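Local coordinates for protein OBCA, Oxalate Biosynthetic Component A (Burkholderia glumae, PDB 4NNB) that is a TIM-barrel protein with an additional N-terminal domain and holds a magnesium ion and an oxaloacetate ion in its pocket, at residues Arg130-Leu135 against Ala483-Gly488; Trp140-Ser143 against Asp147-Trp150; Pro263-Arg268 against Ala272-Ser277; Val347-Phe350 against Ile354-Asn357; Phe375-Gly380 against Glu435-Ser440. One frame throughout, in Å; residues are numbered along the deposited sequence.

Contact 1. Residues Arg130-Leu135 against Ala483-Gly488; sequences RIVLQL and ARVPGG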
# COMPACT_ATOMS: atom_id res chain seq x y z
N ARG A 130 3.00 -14.20 12.33
CA ARG A 130 4.09 -14.35 11.38
C ARG A 130 3.77 -15.41 10.33
O ARG A 130 3.99 -15.20 9.14
CB ARG A 130 5.38 -14.75 12.09
CG ARG A 130 6.29 -13.60 12.47
CD ARG A 130 7.51 -14.11 13.24
NE ARG A 130 8.63 -14.45 12.37
CZ ARG A 130 9.75 -15.04 12.79
NH1 ARG A 130 9.90 -15.36 14.07
NH2 ARG A 130 10.73 -15.30 11.92
N ILE A 131 3.27 -16.56 10.80
CA ILE A 131 2.95 -17.67 9.90
C ILE A 131 1.77 -17.31 9.01
O ILE A 131 1.81 -17.51 7.79
CB ILE A 131 2.63 -18.96 10.68
CG1 ILE A 131 3.86 -19.40 11.48
CG2 ILE A 131 2.20 -20.06 9.74
CD1 ILE A 131 3.60 -20.53 12.44
N VAL A 132 0.71 -16.78 9.62
CA VAL A 132 -0.47 -16.40 8.87
C VAL A 132 -0.13 -15.34 7.79
O VAL A 132 -0.56 -15.46 6.64
CB VAL A 132 -1.63 -15.93 9.79
CG1 VAL A 132 -2.78 -15.38 8.95
CG2 VAL A 132 -2.14 -17.10 10.64
N LEU A 133 0.65 -14.33 8.15
CA LEU A 133 1.04 -13.31 7.18
C LEU A 133 1.91 -13.89 6.07
O LEU A 133 1.73 -13.57 4.90
CB LEU A 133 1.73 -12.12 7.88
CG LEU A 133 0.78 -11.29 8.75
CD1 LEU A 133 1.56 -10.45 9.76
CD2 LEU A 133 -0.16 -10.39 7.91
N GLN A 134 2.83 -14.78 6.42
CA GLN A 134 3.68 -15.37 5.39
C GLN A 134 2.87 -16.22 4.41
O GLN A 134 3.02 -16.08 3.19
CB GLN A 134 4.79 -16.21 6.01
CG GLN A 134 5.79 -16.68 4.96
CD GLN A 134 6.48 -15.53 4.27
OE1 GLN A 134 7.31 -14.83 4.88
NE2 GLN A 134 6.14 -15.30 3.01
N LEU A 135 2.02 -17.09 4.93
CA LEU A 135 1.24 -17.98 4.08
C LEU A 135 0.16 -17.25 3.27
O LEU A 135 -0.10 -17.60 2.13
CB LEU A 135 0.65 -19.14 4.89
CG LEU A 135 1.66 -20.17 5.42
CD1 LEU A 135 0.95 -21.34 6.10
CD2 LEU A 135 2.58 -20.68 4.33
N ALA A 483 -10.78 -11.83 12.91
CA ALA A 483 -10.91 -12.46 14.23
C ALA A 483 -10.96 -13.99 14.18
O ALA A 483 -10.72 -14.66 15.19
CB ALA A 483 -12.12 -11.89 14.98
N ARG A 484 -11.27 -14.55 13.01
CA ARG A 484 -11.37 -16.00 12.86
C ARG A 484 -10.04 -16.71 13.02
O ARG A 484 -9.99 -17.87 13.45
CB ARG A 484 -11.97 -16.34 11.49
CG ARG A 484 -13.33 -15.72 11.23
CD ARG A 484 -13.77 -15.95 9.79
NE ARG A 484 -12.83 -15.39 8.82
CZ ARG A 484 -12.99 -15.43 7.50
NH1 ARG A 484 -14.08 -15.98 6.98
NH2 ARG A 484 -12.07 -14.91 6.70
N VAL A 485 -8.95 -16.03 12.66
CA VAL A 485 -7.65 -16.69 12.59
C VAL A 485 -6.80 -16.33 13.80
O VAL A 485 -6.83 -15.18 14.27
CB VAL A 485 -6.91 -16.36 11.24
CG1 VAL A 485 -6.34 -14.94 11.25
CG2 VAL A 485 -5.83 -17.39 10.94
N PRO A 486 -6.09 -17.32 14.37
CA PRO A 486 -5.19 -16.98 15.49
C PRO A 486 -4.19 -15.91 15.07
O PRO A 486 -3.73 -15.91 13.92
CB PRO A 486 -4.48 -18.31 15.77
CG PRO A 486 -5.49 -19.35 15.39
CD PRO A 486 -6.22 -18.78 14.19
N GLY A 487 -3.88 -15.00 15.98
CA GLY A 487 -3.05 -13.85 15.66
C GLY A 487 -3.87 -12.66 15.18
O GLY A 487 -3.45 -11.51 15.32
N GLY A 488 -5.03 -12.94 14.59
CA GLY A 488 -6.01 -11.93 14.23
C GLY A 488 -5.74 -11.04 13.02
O GLY A 488 -6.54 -10.14 12.74
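Val132, in helix 125-137, lies opposite a bend made by Val485 to Gly488, and the backbones come closest where the CA atoms of Val132 and Gly487 are 7.7 Å apart. Segment 130-135 is helical throughout, whereas 483-488 is irregular chain between strands 479-481 and 489-491. Its bend is a type II beta turn, closed by the bond from Gly488 N to Val485 O (2.9 Å). Gly487 occupies the third position with a positive phi of 89°, where a CB would press on the carbonyl oxygen of Pro486. The contact thus illustrates how a reverse turn distant in sequence can seat itself on a helix of an N-terminal domain: 347 residues separate the two segments, yet within these two segments Val132 alone of the helix touches the turn. Val132 sends CG2 to two partners. One is the methyl CG2 of Val485, 3.7 Å away, and the two side chains run past one another in opposite senses. The other is the carbonyl oxygen of Pro486, which lies 3.8 Å from the same Val132 CG2. The torsion of Val485 explains which branch is used, because its CG2 stands anti to the backbone N and points to the helix while CG1 sits wedged between N and carbonyl carbon (chi1 76°). Leu148 of strand 148-149 touches both valines, and Leu120 of helix 117-121 packs on Val132 and Pro486, adding to the apolar patch. Polar ties flank it: Gly487 O is hydrogen-bonded to Arg129 NE, and Arg484 forms salt bridges with Glu144 and Asp482.

Contact 2. Residues Trp140-Ser143 against Asp147-Trp150; sequences WIVS and DLLW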
# COMPACT_ATOMS: atom_id res chain seq x y z
N TRP A 140 -2.35 -18.35 0.38
CA TRP A 140 -3.23 -19.20 1.20
C TRP A 140 -4.33 -18.31 1.71
O TRP A 140 -4.14 -17.10 1.85
CB TRP A 140 -2.48 -19.79 2.40
CG TRP A 140 -1.40 -20.78 2.08
CD1 TRP A 140 -0.35 -20.62 1.22
CD2 TRP A 140 -1.21 -22.07 2.70
NE1 TRP A 140 0.46 -21.74 1.24
CE2 TRP A 140 -0.05 -22.64 2.14
CE3 TRP A 140 -1.92 -22.80 3.65
CZ2 TRP A 140 0.42 -23.91 2.51
CZ3 TRP A 140 -1.46 -24.07 4.02
CH2 TRP A 140 -0.30 -24.60 3.45
N ILE A 141 -5.49 -18.88 2.01
CA ILE A 141 -6.60 -18.08 2.52
C ILE A 141 -7.14 -18.61 3.85
O ILE A 141 -6.91 -19.76 4.20
CB ILE A 141 -7.74 -17.93 1.48
CG1 ILE A 141 -8.24 -19.30 1.02
CG2 ILE A 141 -7.24 -17.13 0.26
CD1 ILE A 141 -9.50 -19.77 1.71
N VAL A 142 -7.83 -17.74 4.58
CA VAL A 142 -8.44 -18.13 5.84
C VAL A 142 -9.86 -18.64 5.59
O VAL A 142 -10.65 -17.97 4.92
CB VAL A 142 -8.51 -16.94 6.82
CG1 VAL A 142 -9.31 -17.30 8.05
CG2 VAL A 142 -7.10 -16.47 7.19
N SER A 143 -10.19 -19.83 6.10
CA SER A 143 -11.56 -20.35 5.94
C SER A 143 -12.50 -19.81 7.02
O SER A 143 -12.06 -19.15 7.96
CB SER A 143 -11.56 -21.88 5.99
OG SER A 143 -11.36 -22.33 7.32
N ASP A 147 -9.16 -21.86 9.63
CA ASP A 147 -8.02 -22.65 9.17
C ASP A 147 -7.37 -21.92 7.99
O ASP A 147 -8.04 -21.19 7.28
CB ASP A 147 -8.47 -24.03 8.66
CG ASP A 147 -9.24 -24.84 9.70
OD1 ASP A 147 -10.18 -25.54 9.30
OD2 ASP A 147 -8.90 -24.77 10.90
N LEU A 148 -6.07 -22.14 7.78
CA LEU A 148 -5.44 -21.68 6.54
C LEU A 148 -5.52 -22.77 5.48
O LEU A 148 -5.24 -23.94 5.76
CB LEU A 148 -3.98 -21.32 6.76
CG LEU A 148 -3.65 -20.27 7.82
CD1 LEU A 148 -2.15 -19.98 7.81
CD2 LEU A 148 -4.46 -19.00 7.61
N LEU A 149 -5.91 -22.38 4.27
CA LEU A 149 -6.09 -23.32 3.17
C LEU A 149 -5.34 -22.86 1.93
O LEU A 149 -5.36 -21.67 1.61
CB LEU A 149 -7.58 -23.45 2.84
CG LEU A 149 -8.52 -23.83 3.99
CD1 LEU A 149 -9.93 -24.09 3.48
CD2 LEU A 149 -8.00 -25.05 4.71
N TRP A 150 -4.70 -23.79 1.22
CA TRP A 150 -4.19 -23.50 -0.12
C TRP A 150 -5.11 -24.19 -1.11
O TRP A 150 -5.23 -25.41 -1.09
CB TRP A 150 -2.75 -23.99 -0.26
CG TRP A 150 -2.16 -23.90 -1.65
CD1 TRP A 150 -1.79 -24.94 -2.45
CD2 TRP A 150 -1.85 -22.70 -2.37
NE1 TRP A 150 -1.27 -24.46 -3.63
CE2 TRP A 150 -1.29 -23.09 -3.61
CE3 TRP A 150 -1.99 -21.34 -2.10
CZ2 TRP A 150 -0.87 -22.16 -4.57
CZ3 TRP A 150 -1.58 -20.42 -3.06
CH2 TRP A 150 -1.02 -20.83 -4.27
O HOH W 1 -11.75 -24.89 7.27
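Ile141 and Leu149 form the hydrogen-bonded pair of a two-stranded antiparallel hairpin, with Val142 and Leu148 as the non-hydrogen-bonded pair. Ile141 N donates a hydrogen bond to Leu149 O at 2.8 Å, in the carbonyl plane, and Leu149 N returns one to Ile141 O. Toward the loop, Ser143 N reaches Asp147 O over 2.8 Å, whereas Asp147 N turns to the hydroxyl, Ser143 OG, at 3.2 Å. That hydroxyl, set between the backbone N and the carbonyl carbon (chi1 74°) and hence near Asp147 N, donates to a water 2.6 Å from OG, which donates to Asp147 OD1; Gln145 N also bonds to OG, and Asp147 OD2 is held by Lys117 N. On the face of Val142 and Leu148, Val142 CG2 packs on Leu148 CD2 (3.7 Å), with helix 125-137 lying against Leu148. At the open end of the hairpin two tryptophans meet. Trp150 CB stands over one face of the Trp140 ring, 3.9 Å from the centroid of its five-membered ring, a CH-pi contact 16° off the normal. The two indoles are oblique, their five-membered rings inclined by 37°. Trp140 NE1 is hydrogen-bonded to His157 and Trp150 NE1 to Arg154 O, so both buried indole nitrogens are satisfied. The hairpin is therefore fixed differently at its two ends, by a hydroxyl and water network at the loop and by aromatic packing at the mouth.

Contact 3. Residues Pro263-Arg268 against Ala272-Ser277; sequences PMVKKR and AILNLS. With OAA (oxaloacetate ion), chain C.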
# COMPACT_ATOMS: atom_id res chain seq x y z
N PRO A 263 -10.69 5.04 -19.80
CA PRO A 263 -11.95 4.63 -20.45
C PRO A 263 -12.42 3.22 -20.04
O PRO A 263 -13.63 2.98 -20.09
CB PRO A 263 -11.60 4.66 -21.94
CG PRO A 263 -10.14 4.40 -21.99
CD PRO A 263 -9.58 5.10 -20.77
N MET A 264 -11.52 2.32 -19.66
CA MET A 264 -11.97 0.99 -19.25
C MET A 264 -12.79 1.08 -17.97
O MET A 264 -13.85 0.45 -17.85
CB MET A 264 -10.80 -0.00 -19.13
CG MET A 264 -10.21 -0.38 -20.49
SD MET A 264 -8.95 -1.67 -20.42
CE MET A 264 -8.02 -1.14 -19.01
N VAL A 265 -12.33 1.89 -17.03
CA VAL A 265 -13.10 2.13 -15.80
C VAL A 265 -14.43 2.80 -16.11
O VAL A 265 -15.49 2.35 -15.65
CB VAL A 265 -12.30 3.01 -14.80
CG1 VAL A 265 -13.19 3.49 -13.67
CG2 VAL A 265 -11.15 2.22 -14.23
N LYS A 266 -14.38 3.87 -16.90
CA LYS A 266 -15.57 4.66 -17.19
C LYS A 266 -16.63 3.90 -17.98
O LYS A 266 -17.82 4.19 -17.87
CB LYS A 266 -15.18 5.95 -17.91
CG LYS A 266 -14.43 6.95 -17.03
CD LYS A 266 -15.38 7.65 -16.08
CE LYS A 266 -14.64 8.70 -15.27
NZ LYS A 266 -15.59 9.75 -14.90
N LYS A 267 -16.22 2.93 -18.78
CA LYS A 267 -17.21 2.13 -19.51
C LYS A 267 -18.08 1.33 -18.54
O LYS A 267 -19.27 1.14 -18.77
CB LYS A 267 -16.53 1.20 -20.51
CG LYS A 267 -17.53 0.35 -21.30
CD LYS A 267 -16.92 -0.21 -22.58
CE LYS A 267 -17.98 -0.97 -23.39
NZ LYS A 267 -17.51 -1.23 -24.79
N ARG A 268 -17.49 0.88 -17.44
CA ARG A 268 -18.22 0.04 -16.50
C ARG A 268 -18.86 0.86 -15.38
O ARG A 268 -19.99 0.58 -14.96
CB ARG A 268 -17.30 -1.06 -15.95
CG ARG A 268 -16.73 -1.93 -17.07
CD ARG A 268 -15.77 -2.99 -16.55
NE ARG A 268 -16.35 -3.82 -15.49
CZ ARG A 268 -15.66 -4.65 -14.70
NH1 ARG A 268 -14.35 -4.77 -14.82
NH2 ARG A 268 -16.29 -5.36 -13.77
N ALA A 272 -17.35 6.88 -11.72
CA ALA A 272 -16.07 6.74 -11.01
C ALA A 272 -15.35 8.07 -10.92
O ALA A 272 -15.22 8.79 -11.92
CB ALA A 272 -15.19 5.73 -11.69
N ILE A 273 -14.90 8.40 -9.72
CA ILE A 273 -14.09 9.59 -9.50
C ILE A 273 -12.64 9.17 -9.40
O ILE A 273 -12.22 8.57 -8.40
CB ILE A 273 -14.50 10.32 -8.22
CG1 ILE A 273 -15.99 10.68 -8.29
CG2 ILE A 273 -13.64 11.57 -8.02
CD1 ILE A 273 -16.53 11.23 -7.00
N LEU A 274 -11.88 9.45 -10.45
CA LEU A 274 -10.48 9.04 -10.49
C LEU A 274 -9.57 10.14 -9.95
O LEU A 274 -9.67 11.32 -10.35
CB LEU A 274 -10.09 8.62 -11.90
CG LEU A 274 -10.80 7.38 -12.47
CD1 LEU A 274 -10.07 6.89 -13.72
CD2 LEU A 274 -10.93 6.24 -11.44
N ASN A 275 -8.70 9.75 -9.03
CA ASN A 275 -7.72 10.63 -8.40
C ASN A 275 -6.32 10.16 -8.83
O ASN A 275 -5.77 9.19 -8.29
CB ASN A 275 -7.93 10.56 -6.87
CG ASN A 275 -6.88 11.33 -6.07
OD1 ASN A 275 -5.88 11.81 -6.61
ND2 ASN A 275 -7.11 11.44 -4.76
N LEU A 276 -5.75 10.82 -9.84
CA LEU A 276 -4.49 10.35 -10.39
C LEU A 276 -3.28 10.86 -9.61
O LEU A 276 -3.13 12.06 -9.37
CB LEU A 276 -4.37 10.71 -11.88
CG LEU A 276 -4.92 9.70 -12.90
CD1 LEU A 276 -6.25 9.11 -12.49
CD2 LEU A 276 -4.97 10.27 -14.31
N SER A 277 -2.40 9.95 -9.21
CA SER A 277 -1.14 10.35 -8.59
C SER A 277 -0.22 11.09 -9.56
O SER A 277 0.01 10.64 -10.68
CB SER A 277 -0.40 9.14 -8.04
OG SER A 277 0.85 9.54 -7.51
O1 OAA C . 0.73 12.12 -4.78
O2 OAA C . 0.10 9.94 -4.83
O4 OAA C . 3.84 7.95 -1.76
O5 OAA C . 4.64 9.70 -3.01
O3 OAA C . 1.55 8.12 -3.45
C1 OAA C . 0.87 10.89 -4.37
C2 OAA C . 1.94 10.59 -3.34
C3 OAA C . 2.33 9.14 -3.18
C4 OAA C . 3.68 8.91 -2.63
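Val265 and Lys266 of helix 255-268 rest on Ala272 and Leu274 of segment 272-277, a helix-to-strand step of the TIM barrel whose far end opens on the oxaloacetate pocket. The backbones are nearest at Lys266 and Ala272, whose CA atoms are 6.5 Å apart, just across the short connection. Val265 carries the apolar half. Its CG1, anti to the backbone N (chi1 168°), touches Ala272 CB at 3.6 Å and reaches Leu274 CD2 more loosely, at 4.2 Å. Met216 of helix 205-217 also lies against Ala272. The polar half comes from Lys266, whose chain bends at chi2 (-75°), which brings NZ to the Ala272 carbonyl. This NZ donates to Ala272 O at 3.2 Å, lying in the carbonyl plane with a C=O...N angle of 158°. The same ammonium group forms a salt bridge with Glu307, whose other carboxylate oxygen receives Leu274 N, and a weak bond to Pro270 O. Further along, Asn275 is hydrogen-bonded to Glu346 and weakly to His224, a ligand of the magnesium ion. At the end of the segment Ser277 OG donates to O2 of the oxaloacetate ion over 2.8 Å, while Ser279 N is bonded to the same hydroxyl. Ser279, Arg281, Ser310 and Tyr324 also bind this ion by hydrogen bonds. The two ends of segment 272-277 thus differ in chemistry: at one a lysine binds a backbone carbonyl and a carboxylate, the latter probably favouring the charged ammonium, and at the other a hydroxyl held by a backbone N-H meets the ligand.

Contact 4. Residues Val347-Phe350 against Ile354-Asn357; sequences VEVF and IVDN. With OAA (oxaloacetate ion), chain C.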
# COMPACT_ATOMS: atom_id res chain seq x y z
N VAL A 347 -4.79 18.00 -2.16
CA VAL A 347 -3.53 18.35 -1.51
C VAL A 347 -3.12 17.20 -0.60
O VAL A 347 -3.82 16.89 0.38
CB VAL A 347 -3.62 19.67 -0.70
CG1 VAL A 347 -2.26 20.00 -0.09
CG2 VAL A 347 -4.05 20.82 -1.60
N GLU A 348 -2.01 16.55 -0.96
CA GLU A 348 -1.46 15.47 -0.14
C GLU A 348 -0.68 16.11 0.98
O GLU A 348 0.44 16.60 0.76
CB GLU A 348 -0.50 14.58 -0.95
CG GLU A 348 -1.04 14.01 -2.22
CD GLU A 348 -2.20 13.07 -2.00
OE1 GLU A 348 -1.99 11.84 -1.83
OE2 GLU A 348 -3.34 13.56 -2.02
N VAL A 349 -1.25 16.13 2.18
CA VAL A 349 -0.59 16.78 3.30
C VAL A 349 0.42 15.83 3.97
O VAL A 349 0.10 15.12 4.94
CB VAL A 349 -1.61 17.31 4.33
CG1 VAL A 349 -0.89 18.14 5.39
CG2 VAL A 349 -2.68 18.16 3.64
N PHE A 350 1.63 15.81 3.44
CA PHE A 350 2.69 14.93 3.95
C PHE A 350 3.36 15.49 5.20
O PHE A 350 3.89 14.73 6.01
CB PHE A 350 3.78 14.72 2.88
CG PHE A 350 3.42 13.72 1.81
CD1 PHE A 350 2.97 14.14 0.56
CD2 PHE A 350 3.54 12.35 2.05
CE1 PHE A 350 2.65 13.22 -0.44
CE2 PHE A 350 3.22 11.41 1.07
CZ PHE A 350 2.78 11.83 -0.18
N ILE A 354 3.91 21.59 4.04
CA ILE A 354 2.75 21.62 3.14
C ILE A 354 1.59 22.41 3.74
O ILE A 354 0.94 23.20 3.03
CB ILE A 354 2.35 20.21 2.66
CG1 ILE A 354 3.31 19.78 1.54
CG2 ILE A 354 0.90 20.18 2.17
CD1 ILE A 354 3.35 18.27 1.27
N VAL A 355 1.32 22.21 5.02
CA VAL A 355 0.27 22.99 5.69
C VAL A 355 0.56 24.50 5.63
O VAL A 355 -0.31 25.30 5.25
CB VAL A 355 0.08 22.57 7.17
CG1 VAL A 355 -1.08 23.36 7.79
CG2 VAL A 355 -0.19 21.06 7.27
N ASP A 356 1.79 24.88 5.99
CA ASP A 356 2.21 26.28 5.92
C ASP A 356 2.02 26.86 4.52
O ASP A 356 1.48 27.94 4.35
CB ASP A 356 3.68 26.41 6.30
CG ASP A 356 3.94 26.07 7.75
OD1 ASP A 356 2.98 26.06 8.55
OD2 ASP A 356 5.11 25.82 8.08
N ASN A 357 2.47 26.11 3.52
CA ASN A 357 2.42 26.61 2.14
C ASN A 357 1.00 26.69 1.56
O ASN A 357 0.64 27.67 0.91
CB ASN A 357 3.34 25.78 1.25
CG ASN A 357 4.81 25.93 1.64
OD1 ASN A 357 5.16 26.77 2.46
ND2 ASN A 357 5.67 25.11 1.03
O1 OAA C . 0.73 12.12 -4.78
O2 OAA C . 0.10 9.94 -4.83
O4 OAA C . 3.84 7.95 -1.76
O5 OAA C . 4.64 9.70 -3.01
O3 OAA C . 1.55 8.12 -3.45
C1 OAA C . 0.87 10.89 -4.37
C2 OAA C . 1.94 10.59 -3.34
C3 OAA C . 2.33 9.14 -3.18
C4 OAA C . 3.68 8.91 -2.63
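Ile354 of helix 352-359 plugs into the end of strand 344-349 against Val347, Val349 and Phe350, a buried apolar contact at the point where a barrel strand passes into the following helix. The CA atoms of Val349 and Ile354 are 5.9 Å apart. Val349 is the centre of an inverse gamma turn, whose Phe350 N to Glu348 O bond is weak. Ile354 uses two branches. Its CG2, anti to the backbone N, lies 3.9 Å from Val347 CG1, and the two side chains slide by each other in opposite directions. Its CD1 advances further, to 3.4 Å from Glu348 O and 3.9 Å from Phe350 CB. The next residue, Val355, places CG2 3.5 Å from Val349 CG1. The side chains of Glu348 and Phe350 lead away to the pocket. Phe350 brings its ring edge-on to the oxaloacetate ion, with C2 of the ion close to the ring plane and 3.5 Å from CZ. Glu348, bent at chi2 (-64°), has CG 3.6 Å from O1 of the ion, and its carboxylate has a long, weak ion pair with Arg471. The side chain of Glu348 lies about 5 Å from the magnesium ion. Hydrocarbon from the helix therefore backs the strand end, while an aromatic edge and the acid's methylene adjoin the ligand; the closeness of two negative groups would probably be eased by Arg471 and the magnesium ion.

Contact 5. Residues Phe375-Gly380 against Glu435-Ser440; sequences FMLVAG and ERLRAS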
# COMPACT_ATOMS: atom_id res chain seq x y z
N PHE A 375 -8.18 17.86 0.80
CA PHE A 375 -6.92 17.54 1.50
C PHE A 375 -6.91 16.07 1.91
O PHE A 375 -7.95 15.50 2.26
CB PHE A 375 -6.75 18.42 2.75
CG PHE A 375 -6.69 19.90 2.46
CD1 PHE A 375 -5.47 20.53 2.27
CD2 PHE A 375 -7.85 20.65 2.35
CE1 PHE A 375 -5.40 21.90 1.98
CE2 PHE A 375 -7.80 22.02 2.07
CZ PHE A 375 -6.57 22.64 1.89
N MET A 376 -5.73 15.46 1.86
CA MET A 376 -5.53 14.11 2.38
C MET A 376 -4.42 14.17 3.41
O MET A 376 -3.29 14.55 3.08
CB MET A 376 -5.19 13.12 1.26
CG MET A 376 -4.85 11.69 1.73
SD MET A 376 -6.30 10.89 2.48
CE MET A 376 -7.36 10.79 1.05
N LEU A 377 -4.73 13.84 4.67
CA LEU A 377 -3.72 13.83 5.73
C LEU A 377 -2.91 12.52 5.65
O LEU A 377 -3.46 11.44 5.88
CB LEU A 377 -4.36 13.98 7.11
CG LEU A 377 -5.23 15.23 7.33
CD1 LEU A 377 -5.79 15.23 8.76
CD2 LEU A 377 -4.44 16.53 7.03
N VAL A 378 -1.63 12.62 5.29
CA VAL A 378 -0.77 11.44 5.25
C VAL A 378 -0.21 11.22 6.66
O VAL A 378 0.96 11.46 6.94
CB VAL A 378 0.36 11.60 4.21
CG1 VAL A 378 1.08 10.25 3.99
CG2 VAL A 378 -0.21 12.11 2.88
N ALA A 379 -1.09 10.78 7.55
CA ALA A 379 -0.73 10.69 8.96
C ALA A 379 0.06 9.43 9.27
O ALA A 379 -0.15 8.38 8.67
CB ALA A 379 -1.98 10.77 9.84
N GLY A 380 1.00 9.55 10.22
CA GLY A 380 1.71 8.40 10.74
C GLY A 380 2.93 8.00 9.94
O GLY A 380 3.59 7.00 10.25
N GLU A 435 -7.49 22.19 12.07
CA GLU A 435 -8.06 23.52 12.31
C GLU A 435 -7.40 24.61 11.46
O GLU A 435 -8.08 25.54 11.01
CB GLU A 435 -7.98 23.88 13.80
CG GLU A 435 -8.84 23.00 14.69
CD GLU A 435 -10.30 22.95 14.23
OE1 GLU A 435 -10.87 24.02 13.91
OE2 GLU A 435 -10.85 21.83 14.16
N ARG A 436 -6.09 24.50 11.24
CA ARG A 436 -5.42 25.46 10.35
C ARG A 436 -6.01 25.36 8.95
O ARG A 436 -6.28 26.37 8.31
CB ARG A 436 -3.91 25.22 10.30
CG ARG A 436 -3.15 25.71 11.53
CD ARG A 436 -1.65 25.57 11.31
NE ARG A 436 -1.16 26.51 10.30
CZ ARG A 436 0.01 26.40 9.68
NH1 ARG A 436 0.80 25.36 9.95
NH2 ARG A 436 0.38 27.30 8.79
N LEU A 437 -6.23 24.13 8.49
CA LEU A 437 -6.79 23.93 7.16
C LEU A 437 -8.22 24.46 7.08
O LEU A 437 -8.59 25.13 6.10
CB LEU A 437 -6.69 22.45 6.74
CG LEU A 437 -5.28 21.85 6.58
CD1 LEU A 437 -5.33 20.34 6.30
CD2 LEU A 437 -4.50 22.56 5.48
N ARG A 438 -9.03 24.19 8.11
CA ARG A 438 -10.42 24.65 8.13
C ARG A 438 -10.52 26.18 8.21
O ARG A 438 -11.41 26.77 7.63
CB ARG A 438 -11.19 24.07 9.32
CG ARG A 438 -11.28 22.57 9.36
CD ARG A 438 -12.13 22.03 8.26
NE ARG A 438 -12.57 20.68 8.57
CZ ARG A 438 -13.17 19.88 7.70
NH1 ARG A 438 -13.39 20.30 6.46
NH2 ARG A 438 -13.53 18.65 8.08
N ALA A 439 -9.60 26.79 8.95
CA ALA A 439 -9.60 28.24 9.10
C ALA A 439 -9.27 28.90 7.76
O ALA A 439 -9.89 29.90 7.38
CB ALA A 439 -8.61 28.68 10.19
N SER A 440 -8.31 28.34 7.03
CA SER A 440 -7.90 28.96 5.77
C SER A 440 -8.84 28.62 4.65
O SER A 440 -8.97 29.39 3.70
CB SER A 440 -6.47 28.56 5.39
OG SER A 440 -5.54 29.07 6.32
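Leu437 is the residue of segment 435-440 that reaches Phe375 and Leu377. Glu435 contributes its carbonyl oxygen, which accepts Ala439 N at 2.8 Å and keeps this part of helix 416-440 regular. Arg436 then points elsewhere, its guanidinium joined to Asp356 in a salt bridge and its side chain lying on Val355 and Thr359 of helix 352-359. Next comes Leu437, whose CG stands anti to the carbonyl carbon (chi1 -63°), a setting that carries both methyls to the strand. CD2 approaches Phe375, coming within 3.7 Å of CE1; measured to the ring centroid the distance is 4.1 Å, an off-centre CH-pi contact 30° from the normal. CD1 lies 4.0 Å from Leu377 CD2 and also touches the Phe375 ring. These partners are two residues apart on strand 373-378, so both project to the helix side, whereas Met376 between them points away. The pairing is a good example of how a TIM barrel is built: a leucine from an outer helix fits against alternate residues of a parallel barrel strand. Ile446, on the neighbouring strand 444-449, touches both Leu377 and Leu437, and the ring of Phe441 meets that of Phe375. After Leu437, Arg438 makes a salt bridge with Asp468 and a hydrogen bond to Ser444 OG. Ser440, near the end of the helix, donates from its N to Arg436 O (3.1 Å) and offers its own carbonyl oxygen to Arg363.

Overall arrangement
The five contacts fall into two regions. Contacts 1 and 2 have centres 10 Å apart and are joined by the probable hydrogen bond from Trp140 N to Leu135 O (2.9 Å), where helix 125-137 leads into the hairpin; contact 2 is nested within the chain loop that contact 1 closes. Contacts 3, 4 and 5 reach the same barrel sheet, about 33 to 42 Å centre to centre from the first two. Contacts 4 and 5 have centres 8 Å apart on neighbouring strands, probably hydrogen-bonded, Val349 N to Met376 O 2.7 Å. Contacts 3 and 4, with centres 25 Å apart, both touch the oxaloacetate ion, approaching it from separate strand ends, while in contact 5 the side chain of Phe375 is about 12 Å from it.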